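Local coordinates for HNH nuclease domain-containing protein (Streptomyces coelicolor, PDB 5ZMO) that binds phosphorothioated DNA through the sulfur-binding domain described here, one piece of a longer type IV restriction protein that is probably an endonuclease, at residues A26-V31 with R75-A80; L33-G38 with D55-L60; M61-Q66 with L153-L158; E93-T98 with L106-A111. All coordinates share one frame; numbering follows the deposited sequence.

In the fold
From the N terminus, helix 28-41 is the first element used twice. Contact 1 joins its opening turn to helix 70-83, closing a long loop, and contact 2, nested inside that loop, joins its middle to helix 50-63. Contact 3 starts at the C-terminal end of helix 50-63 and reaches the end of helix 152-155, so its segments alternate with those of contact 1 and follow contact 2 in series. Contact 4 lies within the loop closed by contact 3, where the segment leading into the hairpin of strands 97-98 and 103-104 packs on helix 106-112. Contacts 1 to 3 touch one another in the helical body; contact 4 reaches it through contact 1.

Contact 1 of 4, residues A26-V31 with R75-A80; sequences ALHRPV and RYPFWA. With nucleotides of chain B.
On the DNA-binding face of the sulfur-binding domain, the ring of Pro77 in helix 70-83 packs against His28 and Arg29 in the first turn of helix 28-41. His28 offers its methylene, CB lying 3.7 Å from Pro77 CD, and its carbonyl faces the same ring. Pro77 CD also sits at the edge of the imidazole, near its plane. Arg29 uses the root of its chain, with CG 3.6 Å from Pro77 CB. Beyond that the chain bends at chi3 (-78°), which carries the guanidinium to the DNA, where one face lies over C5' of DG3 of chain B and NH1 comes within 3.7 Å of its C4'. Both helices thus serve protein-DNA recognition. NH1 of Arg29 hydrogen-bonds a modified residue of the bound strand, consistent with the phosphorothioated nucleotide between DG3 and DC5, while NH2 forms a salt bridge with Asp84. A leucine in place of Arg29 could still touch the proline but would probably leave Asp84 without its charged mate and the modified nucleotide without this donor. From helix 70-83, Ala80 CB approaches the backbone of DG3 of chain B, 3.6 Å from its O5'. Tyr76 touches a base: its OH accepts a hydrogen bond from N4 of DC5 of chain B at 3.2 Å, bent to 146°, which may contribute to reading it.

Contact 2 of 4, residues L33-G38 with D55-L60; sequences LLWAIG and DAVAPL
Trp35 and Val57 mark the closest backbone approach of helices 33-38 and 55-60, 7.3 Å between their CA atoms, with the axes of these segments 10.9 Å apart and their directions at 132°. That separation is filled largely by the indole of Trp35. With CG anti to the backbone N (chi1 176°), the ring projects across to the facing helix. Val57 presses its CG2 methyl onto one face, 3.6 Å from the centroid of the five-membered ring and 18° off the normal, a CH-pi contact; the nearest single atom is CD2, at 3.4 Å. Two more residues of the same helix hold the ring obliquely. Ala56 CB lies 3.7 Å from both NE1 and CZ2 of Trp35, and Leu60 CD1 is 3.8 Å from Trp35 CD1, the two side chains crossing at about a right angle. Val57 also packs on Val31 and Leu32 of helix 28-41 and on Val74 of helix 70-83, which places the contact among three helices of the domain. An alanine at the position of Trp35 would be likely to open a gap between the two helices, leaving the Val57 methyl and the Leu60 branch without the surface they rest on. With one indole meeting three aliphatic side chains and no polar bond between the segments, the helices are held here by shape and dispersion.

Contact 3 of 4, residues M61-Q66 with L153-L158; sequences MEKYGQ and LEDFGL
Tyr64, near the C-terminal end of helix 50-63, meets Asp155 and Phe156 at the end of helix 152-155, and the two partners give the contact an inner and an outer half. Inside, the aromatic pair is closely fitted: Phe156 turns its edge toward the face of Tyr64, offset, with centroids 5.7 Å apart and planes at 62°. The nearest atoms are Phe156 CE1 and Tyr64 CD2, at 3.7 Å. The phenylalanine is buried further against Val31 and Leu34 of helix 28-41 and Leu60 of helix 50-63, so this half belongs to the core of the helical domain. Outside, where Asp155 and Lys63 are exposed, the interactions are polar. The Tyr64 hydroxyl makes a short bond to Asp155 OD2, 2.8 Å; the acceptor lies near the plane of the phenol ring at its edge, whereas the hydroxyl sits 47° out of the carboxylate plane. The loose element is Lys63: its chain, extended with CG anti to the backbone N (chi1 -179°), brings NZ to 4.0 Å from the same OD2, a long salt bridge. Beyond Phe156 the chain leaves the helix through Gly157 in a Schellman motif, with Leu158 N bonded to Leu153 O at 2.8 Å. One carboxylate oxygen therefore serves both a neutral donor and a distant ammonium group: the phenol bond probably limits the swing of the largely buried ring, while the lysine would add mainly a weak, solvent-screened attraction.

Contact 4 of 4, residues E93-T98 with L106-A111; sequences EELTLT and LESLNA. With nucleotides of chain C.
With CG anti to the carbonyl carbon (chi1 -61°), Leu95 swings its branch over helix 106-112, and its CD2 methyl reaches 3.5 Å from Ser108 O. Leu95 supplies the apolar part of the contact, although its approach to the next leucine is loose, CD1 lying 4.3 Å from Leu109 CD2. In the conformer described, the Ser108 hydroxyl is directed toward the segment that leads into strand 97-98, and OG accepts a weak bond from Thr96 N at 3.0 Å, doubtful because the serine has a second conformer. Thr96 adds a lateral touch through its CB against the CB of Ser108. Leu95 also rests on Trp79 and Leu109 on Phe78, both of helix 70-83, so the apolar side of this unit leans on the helical body. Its other end faces DNA. The opening turn of helix 106-112 grips the phosphate of DC2 of chain C with two backbone amides: Leu106 N donates to OP2 at 3.0 Å and a fairly straight 162°, and Glu107 N donates to OP1 at 3.2 Å. On the strand, Thr98 OG1 donates to OP2 of the next nucleotide, DG3 of chain C, at 2.8 Å. Paired amides at a helix N terminus around a phosphate, where the helix dipole would probably add attraction, are characteristic of sequence-independent DNA backbone binding, here joined by a threonine hydroxyl from the preceding hairpin.

Contact 1 of 4, residues A26-V31 with R75-A80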
# COMPACT_ATOMS: atom_id res chain seq x y z
N ALA A 26 -7.31 -5.40 -9.98
CA ALA A 26 -6.66 -5.89 -8.75
C ALA A 26 -6.53 -4.74 -7.75
O ALA A 26 -5.90 -3.75 -8.05
CB ALA A 26 -5.30 -6.47 -9.11
N LEU A 27 -7.11 -4.87 -6.57
CA LEU A 27 -7.14 -3.78 -5.60
C LEU A 27 -5.95 -3.77 -4.62
O LEU A 27 -5.82 -2.81 -3.79
CB LEU A 27 -8.44 -3.73 -4.85
CG LEU A 27 -9.65 -3.43 -5.77
CD1 LEU A 27 -10.91 -3.81 -5.02
CD2 LEU A 27 -9.69 -1.97 -6.22
N HIS A 28 -5.00 -4.67 -4.83
CA HIS A 28 -3.86 -4.91 -3.90
C HIS A 28 -3.02 -3.66 -3.67
O HIS A 28 -2.82 -3.21 -2.55
CB HIS A 28 -3.00 -6.02 -4.37
CG HIS A 28 -3.72 -7.32 -4.55
ND1 HIS A 28 -4.74 -7.48 -5.46
CD2 HIS A 28 -3.53 -8.53 -3.98
CE1 HIS A 28 -5.20 -8.71 -5.39
NE2 HIS A 28 -4.46 -9.39 -4.53
N ARG A 29 -2.58 -3.02 -4.78
CA ARG A 29 -1.77 -1.81 -4.69
C ARG A 29 -2.53 -0.64 -4.14
O ARG A 29 -1.99 0.05 -3.27
CB ARG A 29 -1.00 -1.55 -6.01
CG ARG A 29 0.24 -2.43 -6.08
CD ARG A 29 0.96 -2.19 -7.41
NE ARG A 29 0.32 -2.89 -8.50
CZ ARG A 29 0.54 -2.60 -9.81
NH1 ARG A 29 -0.11 -3.26 -10.76
NH2 ARG A 29 1.35 -1.61 -10.17
N PRO A 30 -3.77 -0.37 -4.64
CA PRO A 30 -4.59 0.65 -4.08
C PRO A 30 -4.83 0.52 -2.58
O PRO A 30 -4.73 1.57 -1.86
CB PRO A 30 -5.91 0.55 -4.89
CG PRO A 30 -5.37 0.10 -6.27
CD PRO A 30 -4.31 -0.85 -5.94
N VAL A 31 -5.05 -0.68 -2.13
CA VAL A 31 -5.28 -0.89 -0.66
C VAL A 31 -3.98 -0.59 0.14
O VAL A 31 -4.01 0.12 1.13
CB VAL A 31 -5.82 -2.28 -0.37
CG1 VAL A 31 -5.70 -2.68 1.11
CG2 VAL A 31 -7.24 -2.40 -0.85
N ARG A 75 1.35 -9.64 0.27
CA ARG A 75 2.72 -9.87 -0.11
C ARG A 75 2.97 -9.32 -1.55
O ARG A 75 4.07 -8.81 -1.82
CB ARG A 75 3.15 -11.32 0.04
CG ARG A 75 2.46 -12.26 -0.87
CD ARG A 75 2.59 -13.67 -0.34
NE ARG A 75 1.99 -14.59 -1.28
CZ ARG A 75 2.64 -15.28 -2.22
NH1 ARG A 75 1.91 -16.11 -2.96
NH2 ARG A 75 3.93 -15.18 -2.42
N TYR A 76 1.95 -9.36 -2.43
CA TYR A 76 2.12 -8.93 -3.84
C TYR A 76 2.47 -7.42 -3.97
O TYR A 76 3.53 -7.12 -4.47
CB TYR A 76 0.94 -9.30 -4.68
CG TYR A 76 0.87 -10.80 -4.94
CD1 TYR A 76 1.85 -11.44 -5.69
CD2 TYR A 76 -0.19 -11.55 -4.45
CE1 TYR A 76 1.77 -12.77 -5.95
CE2 TYR A 76 -0.23 -12.92 -4.60
CZ TYR A 76 0.74 -13.52 -5.38
OH TYR A 76 0.69 -14.89 -5.63
N PRO A 77 1.66 -6.52 -3.38
CA PRO A 77 1.97 -5.05 -3.47
C PRO A 77 3.15 -4.66 -2.57
O PRO A 77 3.83 -3.70 -2.87
CB PRO A 77 0.67 -4.37 -3.03
CG PRO A 77 0.00 -5.41 -2.17
CD PRO A 77 0.32 -6.77 -2.82
N PHE A 78 3.36 -5.40 -1.48
CA PHE A 78 4.47 -5.15 -0.55
C PHE A 78 5.79 -5.15 -1.26
O PHE A 78 6.70 -4.42 -0.88
CB PHE A 78 4.43 -6.16 0.57
CG PHE A 78 5.40 -5.91 1.67
CD1 PHE A 78 5.05 -5.04 2.70
CD2 PHE A 78 6.64 -6.51 1.68
CE1 PHE A 78 5.94 -4.84 3.75
CE2 PHE A 78 7.52 -6.30 2.69
CZ PHE A 78 7.17 -5.43 3.75
N TRP A 79 5.88 -5.97 -2.29
CA TRP A 79 7.04 -5.97 -3.20
C TRP A 79 6.90 -5.19 -4.47
O TRP A 79 7.79 -4.41 -4.83
CB TRP A 79 7.32 -7.44 -3.57
CG TRP A 79 8.63 -7.63 -4.37
CD1 TRP A 79 8.71 -7.99 -5.69
CD2 TRP A 79 9.95 -7.60 -3.88
NE1 TRP A 79 10.02 -8.07 -6.07
CE2 TRP A 79 10.81 -7.90 -4.98
CE3 TRP A 79 10.52 -7.33 -2.65
CZ2 TRP A 79 12.18 -7.91 -4.86
CZ3 TRP A 79 11.91 -7.36 -2.54
CH2 TRP A 79 12.70 -7.65 -3.64
N ALA A 80 5.75 -5.28 -5.12
CA ALA A 80 5.53 -4.69 -6.44
C ALA A 80 5.53 -3.19 -6.45
O ALA A 80 5.91 -2.59 -7.44
CB ALA A 80 4.26 -5.17 -7.06
P DG B 3 5.49 -6.36 -11.09
OP1 DG B 3 5.82 -4.95 -11.34
OP2 DG B 3 6.41 -7.22 -10.34
O5' DG B 3 4.04 -6.35 -10.43
C5' DG B 3 2.92 -5.63 -11.03
C4' DG B 3 1.68 -6.49 -10.94
O4' DG B 3 1.78 -7.59 -11.88
C3' DG B 3 1.48 -7.18 -9.57
O3' DG B 3 0.08 -7.40 -9.41
C2' DG B 3 2.10 -8.55 -9.78
C1' DG B 3 1.62 -8.84 -11.18
N9 DG B 3 2.37 -9.86 -11.92
C8 DG B 3 3.71 -10.16 -11.82
N7 DG B 3 4.09 -11.09 -12.66
C5 DG B 3 2.93 -11.42 -13.36
C6 DG B 3 2.72 -12.40 -14.37
O6 DG B 3 3.55 -13.13 -14.91
N1 DG B 3 1.40 -12.40 -14.80
C2 DG B 3 0.39 -11.62 -14.27
N2 DG B 3 -0.82 -11.74 -14.84
N3 DG B 3 0.59 -10.70 -13.34
C4 DG B 3 1.87 -10.67 -12.92
P DC B 5 -5.48 -12.44 -7.98
OP1 DC B 5 -6.84 -11.94 -8.26
OP2 DC B 5 -5.04 -12.99 -6.70
O5' DC B 5 -5.12 -13.57 -9.06
C5' DC B 5 -5.44 -13.35 -10.43
C4' DC B 5 -5.35 -14.66 -11.16
O4' DC B 5 -3.98 -15.11 -11.30
C3' DC B 5 -6.10 -15.83 -10.53
O3' DC B 5 -6.65 -16.58 -11.65
C2' DC B 5 -5.00 -16.62 -9.83
C1' DC B 5 -3.78 -16.41 -10.73
N1 DC B 5 -2.45 -16.43 -10.09
C2 DC B 5 -1.41 -17.18 -10.62
O2 DC B 5 -1.64 -17.96 -11.57
N3 DC B 5 -0.18 -17.12 -10.05
C4 DC B 5 0.01 -16.35 -8.98
N4 DC B 5 1.24 -16.31 -8.46
C5 DC B 5 -1.02 -15.54 -8.44
C6 DC B 5 -2.23 -15.62 -9.00

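Contact 2 of 4, residues L33-G38 with D55-L60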
# COMPACT_ATOMS: atom_id res chain seq x y z
N LEU A 33 -1.39 1.27 -0.74
CA LEU A 33 -1.13 2.72 -0.80
C LEU A 33 -2.05 3.51 0.12
O LEU A 33 -1.59 4.42 0.82
CB LEU A 33 -1.25 3.32 -2.21
CG LEU A 33 -0.10 2.85 -3.09
CD1 LEU A 33 -0.45 3.08 -4.55
CD2 LEU A 33 1.17 3.53 -2.75
N LEU A 34 -3.36 3.26 0.04
CA LEU A 34 -4.28 3.99 0.99
C LEU A 34 -3.94 3.80 2.46
O LEU A 34 -3.98 4.77 3.28
CB LEU A 34 -5.72 3.58 0.71
CG LEU A 34 -6.45 4.21 -0.47
CD1 LEU A 34 -7.79 3.52 -0.67
CD2 LEU A 34 -6.69 5.67 -0.19
N TRP A 35 -3.55 2.60 2.82
CA TRP A 35 -3.18 2.27 4.19
C TRP A 35 -1.95 3.06 4.54
O TRP A 35 -1.88 3.70 5.61
CB TRP A 35 -2.97 0.79 4.38
CG TRP A 35 -2.51 0.44 5.73
CD1 TRP A 35 -3.27 0.31 6.88
CD2 TRP A 35 -1.15 0.19 6.14
NE1 TRP A 35 -2.48 -0.01 7.93
CE2 TRP A 35 -1.18 -0.07 7.53
CE3 TRP A 35 0.08 0.19 5.47
CZ2 TRP A 35 -0.04 -0.37 8.25
CZ3 TRP A 35 1.24 -0.12 6.20
CH2 TRP A 35 1.16 -0.37 7.56
N ALA A 36 -0.96 3.02 3.64
CA ALA A 36 0.31 3.77 3.91
C ALA A 36 0.12 5.30 4.04
O ALA A 36 0.78 5.96 4.85
CB ALA A 36 1.34 3.47 2.85
N ILE A 37 -0.84 5.87 3.30
CA ILE A 37 -1.12 7.30 3.42
C ILE A 37 -1.72 7.55 4.77
O ILE A 37 -1.38 8.54 5.47
CB ILE A 37 -2.00 7.82 2.26
CG1 ILE A 37 -1.22 7.78 0.94
CG2 ILE A 37 -2.48 9.23 2.58
CD1 ILE A 37 -2.11 7.83 -0.30
N GLY A 38 -2.68 6.73 5.15
CA GLY A 38 -3.25 6.81 6.52
C GLY A 38 -2.22 6.68 7.63
O GLY A 38 -2.23 7.46 8.65
N ASP A 55 -0.24 -7.93 9.21
CA ASP A 55 -1.33 -8.00 10.18
C ASP A 55 -2.33 -6.86 10.15
O ASP A 55 -3.51 -7.12 10.33
CB ASP A 55 -0.83 -8.29 11.59
CG ASP A 55 -0.19 -9.72 11.72
OD1 ASP A 55 -0.33 -10.62 10.84
OD2 ASP A 55 0.42 -10.00 12.78
N ALA A 56 -1.87 -5.65 9.85
CA ALA A 56 -2.72 -4.53 9.67
C ALA A 56 -3.53 -4.58 8.38
O ALA A 56 -4.72 -4.21 8.34
CB ALA A 56 -1.90 -3.25 9.71
N VAL A 57 -2.89 -5.02 7.31
CA VAL A 57 -3.45 -4.81 6.00
C VAL A 57 -4.24 -6.01 5.50
O VAL A 57 -5.21 -5.86 4.75
CB VAL A 57 -2.39 -4.35 4.97
CG1 VAL A 57 -3.04 -4.14 3.59
CG2 VAL A 57 -1.77 -3.06 5.40
N ALA A 58 -3.89 -7.19 5.96
CA ALA A 58 -4.58 -8.42 5.50
C ALA A 58 -6.11 -8.35 5.65
O ALA A 58 -6.87 -8.74 4.72
CB ALA A 58 -4.01 -9.70 6.18
N PRO A 59 -6.61 -7.96 6.83
CA PRO A 59 -8.06 -7.89 6.94
C PRO A 59 -8.72 -6.80 6.10
O PRO A 59 -9.86 -6.99 5.70
CB PRO A 59 -8.32 -7.48 8.43
CG PRO A 59 -7.02 -7.36 9.08
CD PRO A 59 -5.91 -7.65 8.12
N LEU A 60 -8.01 -5.71 5.82
CA LEU A 60 -8.50 -4.70 4.84
C LEU A 60 -8.53 -5.20 3.40
O LEU A 60 -9.44 -4.86 2.62
CB LEU A 60 -7.70 -3.41 4.90
CG LEU A 60 -7.49 -2.79 6.25
CD1 LEU A 60 -6.47 -1.64 6.19
CD2 LEU A 60 -8.84 -2.28 6.82

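Contact 3 of 4, residues M61-Q66 with L153-L158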
# COMPACT_ATOMS: atom_id res chain seq x y z
N MET A 61 -7.52 -5.97 3.05
CA MET A 61 -7.43 -6.67 1.75
C MET A 61 -8.65 -7.59 1.56
O MET A 61 -9.29 -7.63 0.47
CB MET A 61 -6.14 -7.51 1.73
CG MET A 61 -5.34 -7.65 0.47
SD MET A 61 -5.09 -6.17 -0.46
CE MET A 61 -3.53 -5.48 0.06
N GLU A 62 -9.01 -8.34 2.60
CA GLU A 62 -10.20 -9.18 2.57
C GLU A 62 -11.51 -8.41 2.53
O GLU A 62 -12.40 -8.72 1.71
CB GLU A 62 -10.16 -10.15 3.77
CG GLU A 62 -9.06 -11.16 3.71
CD GLU A 62 -8.62 -11.71 5.07
OE1 GLU A 62 -7.81 -12.66 5.00
OE2 GLU A 62 -9.13 -11.19 6.11
N LYS A 63 -11.67 -7.43 3.41
CA LYS A 63 -12.91 -6.71 3.48
C LYS A 63 -13.14 -5.77 2.28
O LYS A 63 -14.18 -5.84 1.61
CB LYS A 63 -12.97 -5.94 4.82
CG LYS A 63 -14.24 -5.17 4.99
CD LYS A 63 -14.41 -4.64 6.40
CE LYS A 63 -15.77 -3.98 6.47
NZ LYS A 63 -16.07 -3.64 7.87
N TYR A 64 -12.17 -4.92 1.98
CA TYR A 64 -12.34 -3.86 0.94
C TYR A 64 -11.74 -4.23 -0.42
O TYR A 64 -12.15 -3.72 -1.45
CB TYR A 64 -11.74 -2.58 1.41
CG TYR A 64 -12.40 -2.09 2.64
CD1 TYR A 64 -13.69 -1.57 2.60
CD2 TYR A 64 -11.83 -2.26 3.85
CE1 TYR A 64 -14.34 -1.16 3.80
CE2 TYR A 64 -12.45 -1.89 5.00
CZ TYR A 64 -13.71 -1.31 4.98
OH TYR A 64 -14.28 -0.97 6.21
N GLY A 65 -10.75 -5.10 -0.42
CA GLY A 65 -10.03 -5.50 -1.65
C GLY A 65 -10.51 -6.74 -2.40
O GLY A 65 -9.86 -7.14 -3.37
N GLN A 66 -11.57 -7.40 -1.92
CA GLN A 66 -12.09 -8.63 -2.62
C GLN A 66 -11.11 -9.77 -2.73
O GLN A 66 -11.15 -10.55 -3.71
CB GLN A 66 -12.54 -8.32 -4.08
CG GLN A 66 -13.27 -7.03 -4.31
CD GLN A 66 -13.86 -6.90 -5.72
OE1 GLN A 66 -13.27 -7.31 -6.73
NE2 GLN A 66 -15.04 -6.30 -5.77
N LEU A 153 -13.21 4.75 5.36
CA LEU A 153 -12.42 5.88 5.85
C LEU A 153 -11.88 5.66 7.24
O LEU A 153 -10.67 5.83 7.46
CB LEU A 153 -13.23 7.19 5.78
CG LEU A 153 -13.16 8.03 4.51
CD1 LEU A 153 -12.98 7.21 3.26
CD2 LEU A 153 -14.32 9.03 4.41
N GLU A 154 -12.74 5.21 8.16
CA GLU A 154 -12.30 4.87 9.51
C GLU A 154 -11.25 3.77 9.51
O GLU A 154 -10.24 3.87 10.22
CB GLU A 154 -13.47 4.50 10.43
CG GLU A 154 -14.20 5.69 11.02
CD GLU A 154 -13.30 6.58 11.90
OE1 GLU A 154 -13.60 7.80 12.00
OE2 GLU A 154 -12.31 6.08 12.49
N ASP A 155 -11.45 2.73 8.71
CA ASP A 155 -10.57 1.55 8.79
C ASP A 155 -9.18 1.83 8.21
O ASP A 155 -8.17 1.21 8.63
CB ASP A 155 -11.19 0.30 8.15
CG ASP A 155 -12.24 -0.39 9.07
OD1 ASP A 155 -12.41 0.07 10.24
OD2 ASP A 155 -12.87 -1.37 8.62
N PHE A 156 -9.13 2.78 7.29
CA PHE A 156 -7.84 3.22 6.71
C PHE A 156 -7.21 4.42 7.43
O PHE A 156 -6.17 4.89 7.03
CB PHE A 156 -8.00 3.51 5.22
CG PHE A 156 -8.06 2.29 4.37
CD1 PHE A 156 -9.23 1.57 4.26
CD2 PHE A 156 -6.91 1.77 3.75
CE1 PHE A 156 -9.30 0.43 3.49
CE2 PHE A 156 -6.99 0.62 2.98
CZ PHE A 156 -8.17 -0.07 2.86
N GLY A 157 -7.85 4.97 8.47
CA GLY A 157 -7.40 6.16 9.14
C GLY A 157 -7.48 7.47 8.40
O GLY A 157 -6.66 8.33 8.59
N LEU A 158 -8.48 7.62 7.53
CA LEU A 158 -8.56 8.73 6.64
C LEU A 158 -9.83 9.58 6.90
O LEU A 158 -10.09 10.51 6.16
CB LEU A 158 -8.59 8.19 5.21
CG LEU A 158 -7.37 7.37 4.77
CD1 LEU A 158 -7.67 6.84 3.40
CD2 LEU A 158 -6.14 8.22 4.69

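Contact 4 of 4, residues E93-T98 with L106-A111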
# COMPACT_ATOMS: atom_id res chain seq x y z
N GLU A 93 17.95 -7.68 -0.46
CA GLU A 93 18.94 -8.59 -1.01
C GLU A 93 19.08 -9.86 -0.14
O GLU A 93 19.63 -10.84 -0.61
CB GLU A 93 20.29 -7.85 -1.30
CG GLU A 93 20.48 -7.28 -2.74
CD GLU A 93 19.40 -6.28 -3.27
OE1 GLU A 93 19.29 -5.12 -2.78
OE2 GLU A 93 18.67 -6.63 -4.24
N GLU A 94 18.52 -9.87 1.08
CA GLU A 94 18.45 -11.00 1.99
C GLU A 94 17.33 -11.99 1.68
O GLU A 94 17.34 -13.11 2.19
CB GLU A 94 18.37 -10.56 3.44
CG GLU A 94 19.56 -9.67 3.90
CD GLU A 94 20.95 -10.21 3.47
OE1 GLU A 94 21.80 -9.41 2.98
OE2 GLU A 94 21.18 -11.44 3.61
N LEU A 95 16.36 -11.58 0.88
CA LEU A 95 15.17 -12.37 0.61
C LEU A 95 15.50 -13.43 -0.45
O LEU A 95 16.40 -13.25 -1.28
CB LEU A 95 13.99 -11.45 0.18
CG LEU A 95 13.54 -10.39 1.23
CD1 LEU A 95 12.56 -9.38 0.65
CD2 LEU A 95 12.90 -11.05 2.42
N THR A 96 14.76 -14.52 -0.44
CA THR A 96 14.82 -15.50 -1.53
C THR A 96 13.73 -15.23 -2.57
O THR A 96 12.55 -15.16 -2.21
CB THR A 96 14.70 -16.92 -0.92
OG1 THR A 96 15.79 -17.06 -0.01
CG2 THR A 96 14.79 -18.02 -2.04
N LEU A 97 14.09 -15.08 -3.85
CA LEU A 97 13.09 -14.82 -4.86
C LEU A 97 12.60 -16.11 -5.49
O LEU A 97 13.34 -17.08 -5.56
CB LEU A 97 13.65 -13.94 -5.97
CG LEU A 97 14.21 -12.58 -5.56
CD1 LEU A 97 14.67 -11.82 -6.78
CD2 LEU A 97 13.16 -11.81 -4.81
N THR A 98 11.39 -16.08 -5.99
CA THR A 98 10.82 -17.18 -6.76
C THR A 98 10.18 -16.69 -8.04
O THR A 98 10.05 -15.49 -8.27
CB THR A 98 9.84 -18.00 -5.88
OG1 THR A 98 9.36 -19.16 -6.59
CG2 THR A 98 8.67 -17.15 -5.37
N LEU A 106 7.02 -16.11 0.44
CA LEU A 106 6.40 -15.81 1.72
C LEU A 106 7.27 -16.33 2.87
O LEU A 106 7.37 -15.69 3.93
CB LEU A 106 4.99 -16.40 1.83
CG LEU A 106 4.22 -16.09 3.10
CD1 LEU A 106 4.09 -14.59 3.22
CD2 LEU A 106 2.79 -16.58 3.03
N GLU A 107 7.93 -17.48 2.67
CA GLU A 107 8.78 -18.02 3.75
C GLU A 107 9.95 -17.07 4.12
O GLU A 107 10.26 -16.87 5.33
CB GLU A 107 9.33 -19.37 3.34
CG GLU A 107 10.43 -19.92 4.26
CD GLU A 107 11.19 -21.04 3.59
OE1 GLU A 107 12.30 -20.79 3.06
OE2 GLU A 107 10.64 -22.16 3.55
N SER A 108 10.58 -16.47 3.10
CA SER A 108 11.70 -15.54 3.31
C SER A 108 11.23 -14.19 3.82
O SER A 108 11.94 -13.57 4.60
CB SER A 108 12.61 -15.37 2.08
OG SER A 108 12.09 -14.57 0.98
N LEU A 109 10.03 -13.75 3.42
CA LEU A 109 9.42 -12.52 4.06
C LEU A 109 9.20 -12.75 5.53
O LEU A 109 9.47 -11.86 6.38
CB LEU A 109 8.07 -12.11 3.40
CG LEU A 109 8.00 -11.38 2.11
CD1 LEU A 109 6.55 -11.25 1.66
CD2 LEU A 109 8.63 -10.00 2.23
N ASN A 110 8.66 -13.93 5.87
CA ASN A 110 8.37 -14.20 7.28
C ASN A 110 9.67 -14.31 8.07
O ASN A 110 9.78 -13.78 9.18
CB ASN A 110 7.48 -15.47 7.44
CG ASN A 110 5.97 -15.20 7.15
OD1 ASN A 110 5.44 -14.06 7.17
ND2 ASN A 110 5.26 -16.27 6.91
N ALA A 111 10.65 -14.99 7.51
CA ALA A 111 11.96 -15.21 8.21
C ALA A 111 12.79 -13.96 8.38
O ALA A 111 13.25 -13.70 9.46
CB ALA A 111 12.78 -16.28 7.48
P DC C 2 6.27 -19.40 -0.94
OP1 DC C 2 6.71 -19.45 0.49
OP2 DC C 2 6.04 -18.09 -1.52
O5' DC C 2 7.11 -20.33 -1.96
C5' DC C 2 7.52 -21.70 -1.63
C4' DC C 2 7.85 -22.59 -2.81
O4' DC C 2 6.71 -23.30 -3.35
C3' DC C 2 8.55 -21.99 -4.03
O3' DC C 2 9.41 -22.95 -4.64
C2' DC C 2 7.42 -21.81 -5.03
C1' DC C 2 6.49 -22.98 -4.74
N1 DC C 2 5.06 -22.64 -4.88
C2 DC C 2 4.22 -23.32 -5.78
O2 DC C 2 4.72 -24.15 -6.57
N3 DC C 2 2.90 -23.03 -5.79
C4 DC C 2 2.40 -22.15 -4.91
N4 DC C 2 1.09 -21.88 -4.95
C5 DC C 2 3.22 -21.45 -3.99
C6 DC C 2 4.53 -21.73 -4.00
P DG C 3 10.44 -22.55 -5.74
OP1 DG C 3 11.42 -23.65 -5.87
OP2 DG C 3 10.90 -21.16 -5.47
O5' DG C 3 9.66 -22.49 -7.14
C5' DG C 3 9.26 -23.70 -7.84
C4' DG C 3 8.33 -23.37 -8.99
O4' DG C 3 7.06 -22.93 -8.46
C3' DG C 3 8.82 -22.26 -9.93
O3' DG C 3 8.47 -22.60 -11.26
C2' DG C 3 8.03 -21.06 -9.47
C1' DG C 3 6.71 -21.72 -9.12
N9 DG C 3 5.83 -20.94 -8.25
C8 DG C 3 6.16 -20.07 -7.25
N7 DG C 3 5.12 -19.53 -6.67
C5 DG C 3 4.04 -20.07 -7.35
C6 DG C 3 2.65 -19.86 -7.17
O6 DG C 3 2.08 -19.11 -6.38
N1 DG C 3 1.91 -20.60 -8.08
C2 DG C 3 2.43 -21.50 -8.99
N2 DG C 3 1.56 -22.10 -9.79
N3 DG C 3 3.73 -21.70 -9.16
C4 DG C 3 4.47 -20.95 -8.32